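Local coordinates for purine phosphoribosyltransferase (Pyrococcus horikoshii, PDB 1VDM), which probably transfers phosphoribosyl groups to purine bases, acting as a type I phosphoribosyltransferase of a hyperthermophilic archaeon, at residues Gly32-Arg35 with Gly36-Pro40. Residues are numbered along the deposited sequence; the frame is centred on the assembly and turned at random.
Sequences GVAR and GGLIP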
loop_
_atom_site.group_PDB
_atom_site.type_symbol
_atom_site.label_atom_id
_atom_site.label_comp_id
_atom_site.label_asym_id
_atom_site.label_seq_id
_atom_site.Cartn_x
_atom_site.Cartn_y
_atom_site.Cartn_z
ATOM N N GLY G 32 -0.596 -32.066 21.368
ATOM C CA GLY G 32 -0.297 -32.414 19.996
ATOM C C GLY G 32 0.842 -33.404 19.906
ATOM O O GLY G 32 1.899 -33.204 20.510
ATOM N N VAL G 33 0.618 -34.483 19.161
ATOM C CA VAL G 33 1.633 -35.499 18.910
ATOM C C VAL G 33 2.501 -35.136 17.702
ATOM O O VAL G 33 2.031 -34.969 16.585
ATOM C CB VAL G 33 0.919 -36.828 18.662
ATOM C CG1 VAL G 33 1.942 -37.953 18.521
ATOM C CG2 VAL G 33 -0.012 -37.141 19.819
ATOM N N ALA G 34 3.811 -34.973 17.969
ATOM C CA ALA G 34 4.726 -34.615 16.892
ATOM C C ALA G 34 4.997 -35.801 15.963
ATOM O O ALA G 34 4.923 -36.962 16.343
ATOM C CB ALA G 34 6.037 -34.137 17.519
ATOM N N ARG G 35 5.280 -35.474 14.688
ATOM C CA ARG G 35 5.312 -34.071 14.292
ATOM C C ARG G 35 4.045 -33.671 13.535
ATOM O O ARG G 35 3.583 -32.538 13.582
ATOM C CB ARG G 35 6.536 -33.857 13.400
ATOM C CG ARG G 35 7.809 -34.448 14.006
ATOM C CD ARG G 35 8.920 -33.401 14.143
ATOM N NE ARG G 35 9.844 -33.767 15.219
ATOM C CZ ARG G 35 10.976 -34.406 14.871
ATOM N NH1 ARG G 35 11.220 -34.679 13.601
ATOM N NH2 ARG G 35 11.863 -34.738 15.813
ATOM N N GLY G 36 3.505 -34.644 12.778
ATOM C CA GLY G 36 2.306 -34.365 11.997
ATOM C C GLY G 36 1.164 -33.854 12.878
ATOM O O GLY G 36 0.351 -33.029 12.483
ATOM N N GLY G 37 1.099 -34.410 14.102
ATOM C CA GLY G 37 0.043 -34.004 15.023
ATOM C C GLY G 37 -0.025 -32.481 15.166
ATOM O O GLY G 37 -1.075 -31.902 15.410
ATOM N N LEU G 38 1.120 -31.808 15.197
ATOM C CA LEU G 38 1.144 -30.394 15.536
ATOM C C LEU G 38 0.402 -29.493 14.541
ATOM O O LEU G 38 0.047 -28.366 14.880
ATOM C CB LEU G 38 2.593 -29.907 15.713
ATOM C CG LEU G 38 3.381 -30.522 16.882
ATOM C CD1 LEU G 38 4.781 -29.922 16.948
ATOM C CD2 LEU G 38 2.643 -30.284 18.191
ATOM N N ILE G 39 0.162 -29.966 13.320
ATOM C CA ILE G 39 -0.555 -29.115 12.396
ATOM C C ILE G 39 -1.998 -28.964 12.847
ATOM O O ILE G 39 -2.476 -27.875 13.134
ATOM C CB ILE G 39 -0.506 -29.763 11.012
ATOM C CG1 ILE G 39 0.737 -29.293 10.254
ATOM C CG2 ILE G 39 -1.743 -29.345 10.195
ATOM C CD1 ILE G 39 2.020 -29.939 10.780
ATOM N N PRO G 40 -2.747 -30.079 12.961
ATOM C CA PRO G 40 -4.137 -29.965 13.421
ATOM C C PRO G 40 -4.199 -29.373 14.837
ATOM O O PRO G 40 -5.123 -28.627 15.166
ATOM C CB PRO G 40 -4.641 -31.411 13.394
ATOM C CG PRO G 40 -3.728 -32.097 12.419
ATOM C CD PRO G 40 -2.390 -31.491 12.744
#
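Leu38 folds back over the backbone that leads into this tight turn, its forked tip meeting Gly32 and Ala34. With CG anti to its own carbonyl carbon, beside the backbone N (chi1 -65°), the side chain leans toward the end of the strand: Leu38 CD2 lies 3.8 Å from Gly32 O, while Leu38 CD1 meets Ala34 CB at 4.4 Å. Glycine suits position 32 because the methyl settles directly on bare main chain, and the small alanine lets the other branch approach. The CB of Leu38 also rests 3.5 Å from Arg35 O.

That carbonyl closes the turn. Leu38 N donates to Arg35 O over 3.0 Å. Ile39 N follows with a bond to Gly36 O, so two successive i-to-i+3 turns coil the chain, and Gly36 and Gly37 both have helical backbone angles. A side chain on Gly37 would point at the carbonyl oxygen of Val33, so glycine fits there.

The peptide bond between Ala34 and Arg35 is cis, a kink recalling the non-proline cis peptide in the pyrophosphate-binding loop of several type I phosphoribosyltransferases; a similar role here is probable. Arg35 sends its chain away from the turn, bent at chi2 (-124°), and its guanidinium makes a long, weak ion pair with Asp57, with Lys59 close by.

The turn links strand 29-33 to helix 38-47 in a beta-alpha-beta unit completed by strand 53-61. Val33 packs against strand 85-90 and helix 97-107, Leu38 reaches Val55, and Ile39 meets Ile39 of the second subunit.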